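Local coordinates for protein beta-catenin homolog sys-1 (Caenorhabditis elegans, PDB 3C2G) that serves as a transcription coregulator of the Wnt asymmetry pathway, binding the TCF factor POP-1 directly and activating or repressing target genes, at residues Asn121-Asn126 with Gly171-Tyr176; Ala189-Phe194 with Ile261-Leu266; Tyr207-Asn212 with Gly223-Leu228. One frame throughout, in Å; residues are numbered along the deposited sequence.

Interaction 1: residues Asn121-Asn126 with Gly171-Tyr176; sequences NLISLN and GTLSEY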
loop_
_atom_site.group_PDB
_atom_site.type_symbol
_atom_site.label_atom_id
_atom_site.label_comp_id
_atom_site.label_asym_id
_atom_site.label_seq_id
_atom_site.Cartn_x
_atom_site.Cartn_y
_atom_site.Cartn_z
ATOM N N ASN A 121 -26.841 -13.353 16.476
ATOM C CA ASN A 121 -26.964 -14.748 16.873
ATOM C C ASN A 121 -27.256 -15.710 15.724
ATOM O O ASN A 121 -26.843 -16.859 15.759
ATOM C CB ASN A 121 -28.006 -14.931 17.959
ATOM C CG ASN A 121 -27.682 -16.099 18.854
ATOM O OD1 ASN A 121 -28.095 -17.241 18.600
ATOM N ND2 ASN A 121 -26.885 -15.834 19.889
ATOM N N LEU A 122 -27.960 -15.232 14.707
ATOM C CA LEU A 122 -28.291 -16.052 13.551
ATOM C C LEU A 122 -27.091 -16.374 12.631
ATOM O O LEU A 122 -27.183 -17.285 11.807
ATOM C CB LEU A 122 -29.411 -15.396 12.749
ATOM C CG LEU A 122 -30.773 -15.301 13.443
ATOM C CD1 LEU A 122 -31.508 -14.027 13.049
ATOM C CD2 LEU A 122 -31.612 -16.498 13.140
ATOM N N ILE A 123 -25.985 -15.635 12.758
ATOM C CA ILE A 123 -24.769 -15.963 11.997
ATOM C C ILE A 123 -23.706 -16.659 12.842
ATOM O O ILE A 123 -22.556 -16.774 12.433
ATOM C CB ILE A 123 -24.148 -14.747 11.280
ATOM C CG1 ILE A 123 -23.866 -13.612 12.272
ATOM C CG2 ILE A 123 -25.023 -14.324 10.103
ATOM C CD1 ILE A 123 -23.072 -12.481 11.680
ATOM N N SER A 124 -24.096 -17.122 14.021
ATOM C CA SER A 124 -23.240 -17.989 14.803
ATOM C C SER A 124 -22.799 -19.190 13.967
ATOM O O SER A 124 -23.604 -19.801 13.262
ATOM C CB SER A 124 -23.959 -18.462 16.059
ATOM O OG SER A 124 -23.086 -19.220 16.865
ATOM N N LEU A 125 -21.509 -19.501 14.057
ATOM C CA LEU A 125 -20.870 -20.544 13.257
ATOM C C LEU A 125 -21.548 -21.900 13.415
ATOM O O LEU A 125 -21.784 -22.591 12.428
ATOM C CB LEU A 125 -19.378 -20.645 13.604
ATOM C CG LEU A 125 -18.618 -21.895 13.161
ATOM C CD1 LEU A 125 -18.250 -21.835 11.682
ATOM C CD2 LEU A 125 -17.388 -22.092 14.018
ATOM N N ASN A 126 -21.859 -22.267 14.658
ATOM C CA ASN A 126 -22.518 -23.541 14.955
ATOM C C ASN A 126 -23.905 -23.712 14.310
ATOM O O ASN A 126 -24.401 -24.829 14.187
ATOM C CB ASN A 126 -22.573 -23.785 16.470
ATOM C CG ASN A 126 -23.578 -22.895 17.174
ATOM O OD1 ASN A 126 -24.737 -22.784 16.755
ATOM N ND2 ASN A 126 -23.149 -22.271 18.273
ATOM N N GLY A 171 -16.761 -11.216 18.603
ATOM C CA GLY A 171 -16.594 -12.612 19.013
ATOM C C GLY A 171 -17.159 -13.569 17.977
ATOM O O GLY A 171 -16.455 -14.458 17.490
ATOM N N THR A 172 -18.420 -13.369 17.607
ATOM C CA THR A 172 -19.082 -14.272 16.684
ATOM C C THR A 172 -18.340 -14.346 15.348
ATOM O O THR A 172 -18.101 -15.441 14.843
ATOM C CB THR A 172 -20.590 -13.924 16.513
ATOM O OG1 THR A 172 -21.305 -14.345 17.683
ATOM C CG2 THR A 172 -21.203 -14.624 15.289
ATOM N N LEU A 173 -17.963 -13.192 14.798
ATOM C CA LEU A 173 -17.266 -13.143 13.512
ATOM C C LEU A 173 -15.897 -13.821 13.602
ATOM O O LEU A 173 -15.486 -14.519 12.666
ATOM C CB LEU A 173 -17.092 -11.704 13.014
ATOM C CG LEU A 173 -18.297 -10.831 12.628
ATOM C CD1 LEU A 173 -17.832 -9.406 12.415
ATOM C CD2 LEU A 173 -19.062 -11.332 11.389
ATOM N N SER A 174 -15.208 -13.623 14.732
ATOM C CA SER A 174 -13.862 -14.148 14.929
ATOM C C SER A 174 -13.840 -15.652 15.008
ATOM O O SER A 174 -12.827 -16.268 14.683
ATOM C CB SER A 174 -13.233 -13.585 16.200
ATOM O OG SER A 174 -12.945 -12.214 16.032
ATOM N N GLU A 175 -14.938 -16.248 15.463
ATOM C CA GLU A 175 -14.987 -17.697 15.614
ATOM C C GLU A 175 -14.805 -18.375 14.248
ATOM O O GLU A 175 -14.339 -19.505 14.171
ATOM C CB GLU A 175 -16.273 -18.143 16.326
ATOM C CG GLU A 175 -16.228 -19.594 16.846
ATOM C CD GLU A 175 -17.477 -20.031 17.632
ATOM O OE1 GLU A 175 -18.168 -19.157 18.226
ATOM O OE2 GLU A 175 -17.760 -21.260 17.667
ATOM N N TYR A 176 -15.135 -17.670 13.172
ATOM C CA TYR A 176 -14.910 -18.195 11.836
ATOM C C TYR A 176 -13.429 -18.238 11.461
ATOM O O TYR A 176 -13.053 -18.894 10.492
ATOM C CB TYR A 176 -15.666 -17.396 10.785
ATOM C CG TYR A 176 -17.157 -17.624 10.739
ATOM C CD1 TYR A 176 -17.718 -18.476 9.789
ATOM C CD2 TYR A 176 -18.019 -16.952 11.612
ATOM C CE1 TYR A 176 -19.087 -18.656 9.705
ATOM C CE2 TYR A 176 -19.376 -17.144 11.552
ATOM C CZ TYR A 176 -19.913 -17.995 10.593
ATOM O OH TYR A 176 -21.282 -18.181 10.513
#
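T172 meets the turn at I123 and S124 with its methyl group alone. Its CG2, anti to the backbone N (OG1 takes the other place, chi1 -75°), lies 3.8 Å from the carbonyl O of I123 and close to the CA of S124, while OG1 is turned back to the carbonyl O of K168 on its own helix. One residue on, L173 starts away from the turn, yet its CD2 returns to meet the CD1 of I123 at 4.2 Å. Both segments belong to the armadillo domain, an all-helical superhelix: 121-126 runs from the weakly bonded end of helix 115-122 through a turn at I123 and S124 into a 3-10 segment, and 171-176 takes in the last part of helix 167-174 and the residues after it, and packs against that turn. E175 reaches across L125 at about a right angle, and CD2 of L125 touches both the CG and the OE2 of E175, the latter at 3.8 Å. Y176 completes the approach and supplies the polar link. Its OH donates to the carbonyl O of I123 at 2.7 Å, arriving 40° out of the carbonyl plane, with that oxygen lying in the plane of the ring at its edge. Q128 also bonds this hydroxyl, which thus has two partners. L125 lies over one ring face: its CD1 sits 4.2 Å from the ring centroid of Y176 in a CH-pi contact, while CB lies above the rim.

Interaction 2: residues Ala189-Phe194 with Ile261-Leu266; sequences AIFIIF and IRTFDL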
loop_
_atom_site.group_PDB
_atom_site.type_symbol
_atom_site.label_atom_id
_atom_site.label_comp_id
_atom_site.label_asym_id
_atom_site.label_seq_id
_atom_site.Cartn_x
_atom_site.Cartn_y
_atom_site.Cartn_z
ATOM N N ALA A 189 -18.912 -12.337 3.242
ATOM C CA ALA A 189 -19.492 -11.218 3.977
ATOM C C ALA A 189 -18.807 -10.970 5.317
ATOM O O ALA A 189 -18.795 -9.844 5.799
ATOM C CB ALA A 189 -20.985 -11.435 4.186
ATOM N N ILE A 190 -18.254 -12.017 5.919
ATOM C CA ILE A 190 -17.455 -11.865 7.129
ATOM C C ILE A 190 -16.316 -10.861 6.922
ATOM O O ILE A 190 -15.996 -10.096 7.828
ATOM C CB ILE A 190 -16.919 -13.217 7.623
ATOM C CG1 ILE A 190 -18.057 -13.997 8.283
ATOM C CG2 ILE A 190 -15.807 -13.033 8.632
ATOM C CD1 ILE A 190 -17.943 -15.484 8.134
ATOM N N PHE A 191 -15.741 -10.838 5.722
ATOM C CA PHE A 191 -14.716 -9.855 5.405
ATOM C C PHE A 191 -15.289 -8.462 5.239
ATOM O O PHE A 191 -14.747 -7.501 5.777
ATOM C CB PHE A 191 -13.906 -10.278 4.171
ATOM C CG PHE A 191 -13.065 -11.500 4.409
ATOM C CD1 PHE A 191 -11.851 -11.400 5.080
ATOM C CD2 PHE A 191 -13.505 -12.758 3.992
ATOM C CE1 PHE A 191 -11.067 -12.532 5.315
ATOM C CE2 PHE A 191 -12.740 -13.896 4.225
ATOM C CZ PHE A 191 -11.515 -13.790 4.887
ATOM N N ILE A 192 -16.384 -8.355 4.493
ATOM C CA ILE A 192 -17.071 -7.073 4.285
ATOM C C ILE A 192 -17.359 -6.364 5.609
ATOM O O ILE A 192 -17.082 -5.179 5.745
ATOM C CB ILE A 192 -18.371 -7.266 3.475
ATOM C CG1 ILE A 192 -18.065 -7.904 2.106
ATOM C CG2 ILE A 192 -19.110 -5.948 3.305
ATOM C CD1 ILE A 192 -17.062 -7.118 1.230
ATOM N N ILE A 193 -17.853 -7.113 6.590
ATOM C CA ILE A 193 -18.206 -6.574 7.896
ATOM C C ILE A 193 -16.980 -6.132 8.705
ATOM O O ILE A 193 -16.968 -5.034 9.258
ATOM C CB ILE A 193 -19.058 -7.588 8.709
ATOM C CG1 ILE A 193 -20.365 -7.886 7.973
ATOM C CG2 ILE A 193 -19.338 -7.058 10.104
ATOM C CD1 ILE A 193 -20.973 -9.215 8.304
ATOM N N PHE A 194 -15.963 -6.987 8.789
ATOM C CA PHE A 194 -14.682 -6.606 9.392
ATOM C C PHE A 194 -14.121 -5.344 8.746
ATOM O O PHE A 194 -13.770 -4.395 9.433
ATOM C CB PHE A 194 -13.661 -7.739 9.310
ATOM C CG PHE A 194 -13.669 -8.637 10.503
ATOM C CD1 PHE A 194 -13.432 -8.124 11.778
ATOM C CD2 PHE A 194 -13.903 -9.993 10.364
ATOM C CE1 PHE A 194 -13.446 -8.944 12.904
ATOM C CE2 PHE A 194 -13.916 -10.827 11.484
ATOM C CZ PHE A 194 -13.687 -10.298 12.758
ATOM N N ILE A 261 -7.185 -13.984 -0.771
ATOM C CA ILE A 261 -7.099 -12.607 -1.230
ATOM C C ILE A 261 -7.732 -11.624 -0.243
ATOM O O ILE A 261 -7.159 -10.585 0.058
ATOM C CB ILE A 261 -7.701 -12.452 -2.649
ATOM C CG1 ILE A 261 -6.817 -13.198 -3.665
ATOM C CG2 ILE A 261 -7.859 -10.987 -3.014
ATOM C CD1 ILE A 261 -7.345 -13.254 -5.090
ATOM N N ARG A 262 -8.895 -11.960 0.284
ATOM C CA ARG A 262 -9.531 -11.101 1.270
ATOM C C ARG A 262 -8.788 -11.104 2.611
ATOM O O ARG A 262 -8.844 -10.131 3.357
ATOM C CB ARG A 262 -11.008 -11.481 1.452
ATOM C CG ARG A 262 -11.897 -11.160 0.226
ATOM C CD ARG A 262 -13.337 -11.624 0.491
ATOM N NE ARG A 262 -14.234 -11.488 -0.658
ATOM C CZ ARG A 262 -15.245 -10.623 -0.735
ATOM N NH1 ARG A 262 -15.509 -9.798 0.277
ATOM N NH2 ARG A 262 -16.002 -10.591 -1.826
ATOM N N THR A 263 -8.103 -12.196 2.923
ATOM C CA THR A 263 -7.247 -12.220 4.102
ATOM C C THR A 263 -6.037 -11.298 3.920
ATOM O O THR A 263 -5.667 -10.597 4.852
ATOM C CB THR A 263 -6.800 -13.632 4.427
ATOM O OG1 THR A 263 -7.955 -14.420 4.734
ATOM C CG2 THR A 263 -5.854 -13.651 5.613
ATOM N N PHE A 264 -5.450 -11.278 2.722
ATOM C CA PHE A 264 -4.383 -10.331 2.427
ATOM C C PHE A 264 -4.904 -8.901 2.571
ATOM O O PHE A 264 -4.263 -8.063 3.203
ATOM C CB PHE A 264 -3.798 -10.528 1.010
ATOM C CG PHE A 264 -2.932 -11.770 0.838
ATOM C CD1 PHE A 264 -2.186 -12.290 1.888
ATOM C CD2 PHE A 264 -2.843 -12.391 -0.413
ATOM C CE1 PHE A 264 -1.371 -13.418 1.698
ATOM C CE2 PHE A 264 -2.032 -13.516 -0.615
ATOM C CZ PHE A 264 -1.295 -14.030 0.440
ATOM N N ASP A 265 -6.062 -8.625 1.982
ATOM C CA ASP A 265 -6.678 -7.296 2.044
ATOM C C ASP A 265 -6.968 -6.858 3.485
ATOM O O ASP A 265 -6.689 -5.725 3.849
ATOM C CB ASP A 265 -7.963 -7.264 1.206
ATOM C CG ASP A 265 -8.623 -5.880 1.181
ATOM O OD1 ASP A 265 -7.967 -4.894 0.760
ATOM O OD2 ASP A 265 -9.804 -5.773 1.586
ATOM N N LEU A 266 -7.503 -7.762 4.306
ATOM C CA LEU A 266 -7.815 -7.439 5.700
ATOM C C LEU A 266 -6.538 -7.163 6.537
ATOM O O LEU A 266 -6.451 -6.132 7.227
ATOM C CB LEU A 266 -8.701 -8.517 6.333
ATOM C CG LEU A 266 -9.213 -8.291 7.757
ATOM C CD1 LEU A 266 -9.899 -6.929 7.935
ATOM C CD2 LEU A 266 -10.142 -9.431 8.207
#
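R262 lays the aliphatic part of its side chain over one face of the F191 ring, an example of how a long charged residue can serve a largely apolar helix interface. Its CB stands over the ring centre, 3.6 Å from the centroid of F191 and only 13° off the ring normal, a close CH-pi contact. Beyond CG the chain runs extended to NE, which takes CD across the same ring; this CD comes within 3.7 Å of the CD2 of F191. The guanidinium then passes beyond the phenyl group, its plane 43° from that of the ring, and NH1 reaches I192, where CD1 lies at the guanidinium edge, in its plane, 3.2 Å from NH1. P188 touches the same arginine from the loop before helix 189-198. The two helices concerned, 189-198 and 251-270, run almost parallel in these short segments, with axes 10.5 Å apart at an angle of 10°; both belong to the armadillo domain, whose helices stack into a superhelix. From the next residue of the helix, OG1 of T263 lies 3.6 Å from the CZ of F191, while its hydrogen bond goes to the carbonyl O of V259 one turn back. L266 comes next: its CG is anti to the backbone N, and from there CD2 reaches both F191, at CD1, and F194, at CB, the latter 4.1 Å away. The ring of F194 itself leads away from this helix, to meet F208 edge-to-face.

Interaction 3: residues Tyr207-Asn212 with Gly223-Leu228; sequences YFIWNN and GLIIKL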
loop_
_atom_site.group_PDB
_atom_site.type_symbol
_atom_site.label_atom_id
_atom_site.label_comp_id
_atom_site.label_asym_id
_atom_site.label_seq_id
_atom_site.Cartn_x
_atom_site.Cartn_y
_atom_site.Cartn_z
ATOM N N TYR A 207 -7.247 -3.335 18.884
ATOM C CA TYR A 207 -7.946 -4.292 19.725
ATOM C C TYR A 207 -7.905 -5.673 19.074
ATOM O O TYR A 207 -7.654 -6.672 19.747
ATOM C CB TYR A 207 -9.389 -3.867 20.062
ATOM C CG TYR A 207 -10.105 -4.927 20.871
ATOM C CD1 TYR A 207 -9.680 -5.247 22.161
ATOM C CD2 TYR A 207 -11.174 -5.645 20.330
ATOM C CE1 TYR A 207 -10.311 -6.241 22.905
ATOM C CE2 TYR A 207 -11.820 -6.647 21.071
ATOM C CZ TYR A 207 -11.380 -6.934 22.358
ATOM O OH TYR A 207 -12.003 -7.920 23.100
ATOM N N PHE A 208 -8.128 -5.712 17.763
ATOM C CA PHE A 208 -8.089 -6.969 17.014
ATOM C C PHE A 208 -6.709 -7.618 16.978
ATOM O O PHE A 208 -6.596 -8.829 17.100
ATOM C CB PHE A 208 -8.621 -6.781 15.591
ATOM C CG PHE A 208 -10.099 -6.534 15.525
ATOM C CD1 PHE A 208 -10.969 -7.192 16.385
ATOM C CD2 PHE A 208 -10.625 -5.659 14.579
ATOM C CE1 PHE A 208 -12.335 -6.964 16.315
ATOM C CE2 PHE A 208 -11.988 -5.428 14.497
ATOM C CZ PHE A 208 -12.843 -6.080 15.364
ATOM N N ILE A 209 -5.671 -6.805 16.811
ATOM C CA ILE A 209 -4.303 -7.294 16.782
ATOM C C ILE A 209 -3.834 -7.710 18.175
ATOM O O ILE A 209 -3.531 -8.880 18.421
ATOM C CB ILE A 209 -3.345 -6.220 16.233
ATOM C CG1 ILE A 209 -3.619 -5.960 14.758
ATOM C CG2 ILE A 209 -1.899 -6.641 16.414
ATOM C CD1 ILE A 209 -3.104 -4.623 14.291
ATOM N N TRP A 210 -3.799 -6.744 19.086
ATOM C CA TRP A 210 -3.101 -6.908 20.346
ATOM C C TRP A 210 -3.963 -7.446 21.481
ATOM O O TRP A 210 -3.434 -7.966 22.456
ATOM C CB TRP A 210 -2.434 -5.594 20.741
ATOM C CG TRP A 210 -1.432 -5.140 19.732
ATOM C CD1 TRP A 210 -1.546 -4.082 18.881
ATOM C CD2 TRP A 210 -0.168 -5.750 19.447
ATOM N NE1 TRP A 210 -0.426 -3.978 18.099
ATOM C CE2 TRP A 210 0.433 -4.998 18.416
ATOM C CE3 TRP A 210 0.515 -6.862 19.961
ATOM C CZ2 TRP A 210 1.694 -5.315 17.892
ATOM C CZ3 TRP A 210 1.765 -7.177 19.441
ATOM C CH2 TRP A 210 2.341 -6.405 18.417
ATOM N N ASN A 211 -5.282 -7.322 21.361
ATOM C CA ASN A 211 -6.195 -7.786 22.408
ATOM C C ASN A 211 -5.751 -7.274 23.787
ATOM O O ASN A 211 -5.732 -8.022 24.765
ATOM C CB ASN A 211 -6.284 -9.322 22.378
ATOM C CG ASN A 211 -7.547 -9.867 23.042
ATOM O OD1 ASN A 211 -8.129 -9.241 23.934
ATOM N ND2 ASN A 211 -7.966 -11.058 22.612
ATOM N N ASN A 212 -5.367 -5.999 23.842
ATOM C CA ASN A 212 -4.884 -5.369 25.080
ATOM C C ASN A 212 -3.631 -6.007 25.705
ATOM O O ASN A 212 -3.478 -6.016 26.927
ATOM C CB ASN A 212 -6.015 -5.254 26.125
ATOM C CG ASN A 212 -7.048 -4.194 25.759
ATOM O OD1 ASN A 212 -8.244 -4.487 25.632
ATOM N ND2 ASN A 212 -6.588 -2.957 25.573
ATOM N N GLY A 223 -5.799 -13.008 18.877
ATOM C CA GLY A 223 -5.914 -11.890 17.958
ATOM C C GLY A 223 -5.819 -12.283 16.501
ATOM O O GLY A 223 -5.536 -13.438 16.158
ATOM N N LEU A 224 -6.025 -11.295 15.639
ATOM C CA LEU A 224 -6.201 -11.553 14.221
ATOM C C LEU A 224 -4.939 -11.865 13.432
ATOM O O LEU A 224 -5.020 -12.460 12.364
ATOM C CB LEU A 224 -6.967 -10.412 13.550
ATOM C CG LEU A 224 -8.470 -10.414 13.805
ATOM C CD1 LEU A 224 -9.132 -9.603 12.738
ATOM C CD2 LEU A 224 -9.030 -11.822 13.821
ATOM N N ILE A 225 -3.777 -11.467 13.926
ATOM C CA ILE A 225 -2.577 -11.751 13.186
ATOM C C ILE A 225 -2.359 -13.262 13.140
ATOM O O ILE A 225 -2.158 -13.832 12.065
ATOM C CB ILE A 225 -1.352 -10.972 13.724
ATOM C CG1 ILE A 225 -1.529 -9.480 13.439
ATOM C CG2 ILE A 225 -0.078 -11.476 13.087
ATOM C CD1 ILE A 225 -0.332 -8.623 13.800
ATOM N N ILE A 226 -2.434 -13.919 14.289
ATOM C CA ILE A 226 -2.232 -15.370 14.332
ATOM C C ILE A 226 -3.354 -16.101 13.576
ATOM O O ILE A 226 -3.110 -17.082 12.850
ATOM C CB ILE A 226 -2.108 -15.865 15.800
ATOM C CG1 ILE A 226 -0.901 -15.204 16.490
ATOM C CG2 ILE A 226 -2.025 -17.392 15.890
ATOM C CD1 ILE A 226 0.471 -15.578 15.900
ATOM N N LYS A 227 -4.574 -15.600 13.732
ATOM C CA LYS A 227 -5.741 -16.230 13.145
ATOM C C LYS A 227 -5.758 -16.088 11.631
ATOM O O LYS A 227 -5.919 -17.084 10.911
ATOM C CB LYS A 227 -7.022 -15.667 13.736
ATOM C CG LYS A 227 -7.347 -16.156 15.137
ATOM C CD LYS A 227 -8.782 -15.738 15.455
ATOM C CE LYS A 227 -9.094 -15.755 16.927
ATOM N NZ LYS A 227 -10.566 -15.860 17.097
ATOM N N LEU A 228 -5.560 -14.868 11.149
ATOM C CA LEU A 228 -5.553 -14.636 9.720
ATOM C C LEU A 228 -4.427 -15.394 9.015
ATOM O O LEU A 228 -4.633 -15.903 7.910
ATOM C CB LEU A 228 -5.552 -13.143 9.411
ATOM C CG LEU A 228 -6.900 -12.476 9.756
ATOM C CD1 LEU A 228 -6.880 -10.973 9.480
ATOM C CD2 LEU A 228 -8.075 -13.157 9.009
HETATM O O HOH W 1 -2.838 -11.381 16.857
#
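F208 and L224 share the one direct hydrogen bond of this junction between helix 202-210 and helix 224-239, and it is made by backbone atoms. The N of L224 donates to the carbonyl O of F208 at 2.9 Å, with an N-H...O angle of 158° and the donor tilted 35° from the carbonyl plane. L224 is the first residue of helix 224-239, where amide groups lack acceptors from a preceding turn of their own helix; the C-terminal carbonyls of helix 202-210 meet that need. The following pair is joined through water: a single molecule donates to the carbonyl O of I209 at 3.0 Å and accepts from the N of I225 at 3.1 Å. Two consecutive carbonyls at one helix end therefore satisfy two consecutive amides at the start of the next, one directly and one by a bridge.

Close backbone approach is the second element. G223, at the N-cap position, brings its CA to 3.3 Å from the carbonyl O of F208 and close to the carbonyl O of I209, so that the two backbones touch directly.

Apolar contacts flank this polar seam. CB of F208 lies 4.0 Å from the CD1 of L224, although the phenyl ring itself leads away. CG2 of I209, anti to the backbone N (chi1 -68° places CG1 instead beside that N), meets the CD1 of I225 at 3.6 Å, the two side chains crossing obliquely.

Within the armadillo domain, the contact is bordered by helices 189-198, 251-270 and 274-282: F208 packs on I197 and I198 of helix 189-198, I209 touches A276 and I225 touches F280, both of helix 274-282, and L224 touches L270 of helix 251-270.

In the fold
The three contacts show how an armadillo superhelix passes its hydrophobic core from one helix to the next. Interactions 1 and 2, with centres about 15 Å apart, meet where helix 167-174 is followed by helix 189-198: CD1 of Y176 lies 3.4 Å from the CD1 of I190, and CB of L173 is 3.6 Å from the CE2 of F194. Interaction 3 is nested in the chain loop that interaction 2 closes, and their centres lie about 14 Å apart. They touch where CD2 of L266, from interaction 2, lies 3.8 Å from the CD1 of L228, from interaction 3. Between interactions 1 and 3, about 17 Å apart at their centres, K227 makes a weak hydrogen bond to the carbonyl O of S174.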